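PDB 5AXR: metallo-beta-lactamase from Serratia marcescens, which probably inactivates beta-lactam antibiotics by zinc-dependent hydrolysis of the amide bond in the beta-lactam ring. Local coordinates for residues A[69-74]-A[170-175]; A[96-101]-A[149-154]. All blocks are in the same frame, centred on the assembly; numbering follows the deposited sequence.

In the fold
Both interactions lie at the zinc end of the alpha-beta/beta-alpha metallo-beta-lactamase fold, their centres about 11 Å apart. Interaction 1 joins the loop after strand 65-69, in the seven-stranded mixed sheet, to the end of strand 166-173, in the five-stranded one, near the centre of the chain. Interaction 2 lies farther out and pairs residues leading into helix 99-104 with the loop before strand 155-163; both of its segments fall between those of interaction 1 in the sequence. H72 and H74 from 69-74 and H150 from 149-154 bind the same zinc ion, while S70, T71 and G153 share a sodium ion, so the two contacts meet at both a zinc and a sodium ion.

Interaction 1: A[69-74]-A[170-175]; sequences LSTHSH and VVFADS. With ZN (zinc ion), chain B; NA (sodium ion), chain E; COM (1-thioethanesulfonic acid), chain J.
The backbones of 69-74 and 170-175 come closest at T71 and D174, whose CA atoms lie 5.3 Å apart, where the loop after strand 65-69 meets the loop that follows strand 166-173. The first of these opens the HxHxDH zinc motif of the metallo-beta-lactamase fold, and the contact lies between the fold's two sheets. H72 ND1 donates to D174 OD1 (2.6 Å), which accepts with its syn lone pair; the oxygen sits 23° out of the imidazole plane, and the bond is bent. Chi1 of D174 (-169°) puts CG trans to the backbone N, which brings the carboxylate to the histidine, and its OD1 also takes a weak bond from the backbone N of S175. The ND1 hydrogen bond and the NE2-zinc bond together hold the H72 ring, and the carboxylate would be expected to make NE2 a stronger ligand. Beside it, T71 turns its methyl CG2 to F172 CD1 at 3.5 Å, the two side chains crossing at about a right angle, while T71 OG1 is hydrogen-bonded to D41. H74 brings ND1 to the same zinc, H150 completes the protein ligands, and the thiol-bearing 1-thioethanesulfonic acid takes the remaining position. Its sulfur S1 lies 2.0 Å from the zinc, near the plane of both the H72 and H74 rings.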
loop_
_atom_site.group_PDB
_atom_site.type_symbol
_atom_site.label_atom_id
_atom_site.label_comp_id
_atom_site.label_asym_id
_atom_site.label_seq_id
_atom_site.Cartn_x
_atom_site.Cartn_y
_atom_site.Cartn_z
ATOM N N LEU A 69 -7.997 1.957 -2.792
ATOM C CA LEU A 69 -6.840 2.816 -3.006
ATOM C C LEU A 69 -5.626 1.998 -3.402
ATOM O O LEU A 69 -5.345 0.961 -2.800
ATOM C CB LEU A 69 -6.541 3.624 -1.759
ATOM C CG LEU A 69 -7.730 4.352 -1.136
ATOM C CD1 LEU A 69 -7.248 5.107 0.093
ATOM C CD2 LEU A 69 -8.405 5.308 -2.100
ATOM N N SER A 70 -4.881 2.480 -4.392
ATOM C CA SER A 70 -3.674 1.785 -4.849
ATOM C C SER A 70 -2.423 2.536 -4.409
ATOM O O SER A 70 -2.339 3.746 -4.587
ATOM C CB SER A 70 -3.688 1.679 -6.370
ATOM O OG SER A 70 -2.499 1.089 -6.871
ATOM N N THR A 71 -1.471 1.829 -3.802
ATOM C CA THR A 71 -0.171 2.410 -3.480
ATOM C C THR A 71 0.650 2.573 -4.770
ATOM O O THR A 71 0.892 3.691 -5.243
ATOM C CB THR A 71 0.609 1.543 -2.462
ATOM O OG1 THR A 71 0.645 0.151 -2.863
ATOM C CG2 THR A 71 -0.043 1.664 -1.063
ATOM N N HIS A 72 0.921 1.446 -5.420
ATOM C CA HIS A 72 1.499 1.467 -6.749
ATOM C C HIS A 72 1.105 0.249 -7.568
ATOM O O HIS A 72 0.693 -0.819 -7.045
ATOM C CB HIS A 72 3.032 1.636 -6.684
ATOM C CG HIS A 72 3.767 0.426 -6.187
ATOM N ND1 HIS A 72 3.897 0.123 -4.849
ATOM C CD2 HIS A 72 4.382 -0.580 -6.856
ATOM C CE1 HIS A 72 4.597 -0.989 -4.715
ATOM N NE2 HIS A 72 4.893 -1.443 -5.916
ATOM N N SER A 73 1.351 0.380 -8.862
ATOM C CA SER A 73 0.767 -0.510 -9.839
ATOM C C SER A 73 1.716 -1.625 -10.251
ATOM O O SER A 73 1.990 -1.786 -11.438
ATOM C CB SER A 73 0.364 0.310 -11.076
ATOM O OG SER A 73 1.455 1.082 -11.566
ATOM N N HIS A 74 2.291 -2.329 -9.285
ATOM C CA HIS A 74 2.955 -3.590 -9.576
ATOM C C HIS A 74 2.003 -4.710 -9.235
ATOM O O HIS A 74 1.134 -4.543 -8.376
ATOM C CB HIS A 74 4.236 -3.755 -8.762
ATOM C CG HIS A 74 5.366 -2.916 -9.247
ATOM N ND1 HIS A 74 6.372 -2.487 -8.417
ATOM C CD2 HIS A 74 5.577 -2.308 -10.434
ATOM C CE1 HIS A 74 7.240 -1.780 -9.112
ATOM N NE2 HIS A 74 6.742 -1.593 -10.319
ATOM N N VAL A 170 -2.267 6.957 11.164
ATOM C CA VAL A 170 -1.898 5.713 10.485
ATOM C C VAL A 170 -1.398 6.087 9.110
ATOM O O VAL A 170 -1.932 7.008 8.487
ATOM C CB VAL A 170 -3.102 4.773 10.298
ATOM C CG1 VAL A 170 -2.665 3.471 9.659
ATOM C CG2 VAL A 170 -3.798 4.538 11.625
ATOM N N VAL A 171 -0.361 5.379 8.662
ATOM C CA VAL A 171 0.239 5.567 7.346
ATOM C C VAL A 171 0.354 4.212 6.671
ATOM O O VAL A 171 0.935 3.284 7.241
ATOM C CB VAL A 171 1.674 6.150 7.467
ATOM C CG1 VAL A 171 2.302 6.325 6.084
ATOM C CG2 VAL A 171 1.641 7.454 8.239
ATOM N N PHE A 172 -0.281 4.075 5.503
ATOM C CA PHE A 172 -0.054 2.928 4.633
ATOM C C PHE A 172 1.066 3.296 3.671
ATOM O O PHE A 172 0.854 4.072 2.735
ATOM C CB PHE A 172 -1.323 2.574 3.847
ATOM C CG PHE A 172 -1.300 1.186 3.263
ATOM C CD1 PHE A 172 -0.343 0.828 2.300
ATOM C CD2 PHE A 172 -2.181 0.213 3.720
ATOM C CE1 PHE A 172 -0.316 -0.465 1.773
ATOM C CE2 PHE A 172 -2.131 -1.088 3.222
ATOM C CZ PHE A 172 -1.202 -1.429 2.240
ATOM N N ALA A 173 2.266 2.803 3.946
ATOM C CA ALA A 173 3.476 3.293 3.295
ATOM C C ALA A 173 3.704 2.550 1.979
ATOM O O ALA A 173 3.987 1.351 1.964
ATOM C CB ALA A 173 4.670 3.093 4.198
ATOM N N ASP A 174 3.624 3.278 0.880
ATOM C CA ASP A 174 4.075 2.742 -0.388
ATOM C C ASP A 174 5.553 2.363 -0.327
ATOM O O ASP A 174 6.298 2.818 0.566
ATOM C CB ASP A 174 3.834 3.760 -1.488
ATOM C CG ASP A 174 4.023 3.175 -2.872
ATOM O OD1 ASP A 174 3.919 1.934 -3.003
ATOM O OD2 ASP A 174 4.342 3.951 -3.796
ATOM N N SER A 175 5.945 1.459 -1.223
ATOM C CA SER A 175 7.324 0.953 -1.301
ATOM C C SER A 175 8.287 2.061 -1.726
ATOM O O SER A 175 8.000 2.809 -2.664
ATOM C CB SER A 175 7.422 -0.187 -2.325
ATOM O OG SER A 175 6.555 -1.249 -2.002
HETATM ZN ZN ZN B . 6.584 -2.584 -6.382
HETATM NA NA NA E . -1.029 5.087 -6.674
HETATM C C1 COM J . 7.586 -5.538 -6.488
HETATM C C2 COM J . 8.020 -6.837 -5.792
HETATM S S1 COM J . 7.268 -4.175 -5.331
HETATM S S2 COM J . 9.583 -6.799 -5.195
HETATM O O1S COM J . 10.517 -5.918 -6.213
HETATM O O2S COM J . 10.080 -8.137 -5.108
HETATM O O3S COM J . 9.594 -6.188 -3.882
HETATM O O HOH W 1 -0.978 2.941 -8.323
#

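Interaction 2: A[96-101]-A[149-154]; sequences AANVDT and GHTEGG. With ZN (zinc ion), chain B; NA (sodium ion), chain E.
N98 presses its carboxamide against the loop T151-G153, which it grips through both of its polar atoms. N98 ND2 donates to T151 OG1 (3.1 Å) in a nearly straight bond of 172°, and the hydroxyl oxygen lies in the amide plane. Chi1 of T151 (66°) sets OG1 between its backbone N and carbonyl carbon, facing N98 ND2. N98 OD1 accepts from G153 N (2.8 Å), but that bond is weak and bent. Packing is tightest here: N98 OD1 is 3.1 Å from G153 CA, on the side where a side chain would project, so glycine leaves room for the amide close against the backbone. The same ND2 also gives a hydrogen bond to a water that is itself a ligand of the sodium ion. G153 O binds that sodium ion as well, 2.9 Å away, so the amide and the loop are tied together a second time through the water and the metal. The outer side is looser. There A97 CB rests alongside the extended side chain of E152, 3.8 Å from its CD, in van der Waals contact without a hydrogen bond between the two residues, and the glutamate is exposed to solvent. Inward from T151, the adjoining H150 reaches the zinc with NE2, and its ND1 is held by the backbone O of T177; T151 itself packs on H72. The contact thus joins the residues leading into helix 99-104, whose V99 packs on strand 126-129, to the loop between strands 140-146 and 155-163.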
loop_
_atom_site.group_PDB
_atom_site.type_symbol
_atom_site.label_atom_id
_atom_site.label_comp_id
_atom_site.label_asym_id
_atom_site.label_seq_id
_atom_site.Cartn_x
_atom_site.Cartn_y
_atom_site.Cartn_z
ATOM N N ALA A 96 -1.767 9.801 -10.622
ATOM C CA ALA A 96 -2.072 10.065 -12.043
ATOM C C ALA A 96 -1.294 9.149 -12.953
ATOM O O ALA A 96 -1.866 8.474 -13.812
ATOM C CB ALA A 96 -1.761 11.509 -12.382
ATOM N N ALA A 97 -0.013 9.008 -12.639
ATOM C CA ALA A 97 0.920 8.282 -13.486
ATOM C C ALA A 97 0.777 6.762 -13.432
ATOM O O ALA A 97 1.319 6.061 -14.287
ATOM C CB ALA A 97 2.340 8.683 -13.141
ATOM N N ASN A 98 0.007 6.231 -12.488
ATOM C CA ASN A 98 -0.220 4.790 -12.492
ATOM C C ASN A 98 -1.614 4.434 -12.996
ATOM O O ASN A 98 -1.917 3.253 -13.153
ATOM C CB ASN A 98 0.015 4.202 -11.101
ATOM C CG ASN A 98 1.485 4.255 -10.670
ATOM O OD1 ASN A 98 2.377 4.731 -11.394
ATOM N ND2 ASN A 98 1.744 3.735 -9.492
ATOM N N VAL A 99 -2.441 5.447 -13.272
ATOM C CA VAL A 99 -3.841 5.215 -13.637
ATOM C C VAL A 99 -3.969 4.265 -14.837
ATOM O O VAL A 99 -4.702 3.267 -14.783
ATOM C CB VAL A 99 -4.596 6.518 -13.927
ATOM C CG1 VAL A 99 -5.910 6.220 -14.622
ATOM C CG2 VAL A 99 -4.879 7.269 -12.638
ATOM N N ASP A 100 -3.156 4.488 -15.861
ATOM C CA ASP A 100 -3.285 3.702 -17.093
ATOM C C ASP A 100 -2.853 2.262 -16.897
ATOM O O ASP A 100 -3.494 1.341 -17.400
ATOM C CB ASP A 100 -2.523 4.353 -18.252
ATOM C CG ASP A 100 -3.296 5.503 -18.870
ATOM O OD1 ASP A 100 -4.525 5.354 -19.116
ATOM O OD2 ASP A 100 -2.689 6.575 -19.059
ATOM N N THR A 101 -1.799 2.064 -16.118
ATOM C CA THR A 101 -1.344 0.725 -15.792
ATOM C C THR A 101 -2.442 -0.079 -15.115
ATOM O O THR A 101 -2.606 -1.255 -15.408
ATOM C CB THR A 101 -0.117 0.776 -14.877
ATOM O OG1 THR A 101 0.901 1.557 -15.512
ATOM C CG2 THR A 101 0.409 -0.626 -14.586
ATOM N N GLY A 149 8.993 7.155 -7.399
ATOM C CA GLY A 149 10.360 6.692 -7.492
ATOM C C GLY A 149 10.382 5.206 -7.737
ATOM O O GLY A 149 11.020 4.752 -8.673
ATOM N N HIS A 150 9.725 4.440 -6.863
ATOM C CA HIS A 150 9.668 2.993 -7.004
ATOM C C HIS A 150 8.758 2.689 -8.192
ATOM O O HIS A 150 8.997 1.740 -8.926
ATOM C CB HIS A 150 9.157 2.350 -5.710
ATOM C CG HIS A 150 8.889 0.881 -5.808
ATOM N ND1 HIS A 150 9.813 -0.070 -5.429
ATOM C CD2 HIS A 150 7.756 0.200 -6.115
ATOM C CE1 HIS A 150 9.271 -1.272 -5.527
ATOM N NE2 HIS A 150 8.036 -1.136 -5.968
ATOM N N THR A 151 7.728 3.512 -8.348
ATOM C CA THR A 151 7.015 3.757 -9.606
ATOM C C THR A 151 6.766 5.253 -9.633
ATOM O O THR A 151 6.877 5.918 -8.599
ATOM C CB THR A 151 5.607 3.091 -9.673
ATOM O OG1 THR A 151 4.727 3.692 -8.705
ATOM C CG2 THR A 151 5.666 1.623 -9.414
ATOM N N GLU A 152 6.290 5.752 -10.769
ATOM C CA GLU A 152 6.117 7.172 -10.960
ATOM C C GLU A 152 4.853 7.687 -10.253
ATOM O O GLU A 152 4.802 8.834 -9.807
ATOM C CB GLU A 152 6.050 7.470 -12.464
ATOM C CG GLU A 152 6.216 8.937 -12.815
ATOM C CD GLU A 152 5.956 9.235 -14.297
ATOM O OE1 GLU A 152 6.016 8.312 -15.141
ATOM O OE2 GLU A 152 5.652 10.404 -14.608
ATOM N N GLY A 153 3.821 6.856 -10.168
ATOM C CA GLY A 153 2.564 7.282 -9.572
ATOM C C GLY A 153 2.302 6.763 -8.151
ATOM O O GLY A 153 1.150 6.765 -7.696
ATOM N N GLY A 154 3.352 6.316 -7.462
ATOM C CA GLY A 154 3.245 5.852 -6.063
ATOM C C GLY A 154 2.542 6.847 -5.143
ATOM O O GLY A 154 2.842 8.039 -5.178
HETATM ZN ZN ZN B . 6.584 -2.584 -6.382
HETATM NA NA NA E . -1.029 5.087 -6.674
HETATM O O HOH W 1 -0.978 2.941 -8.323
#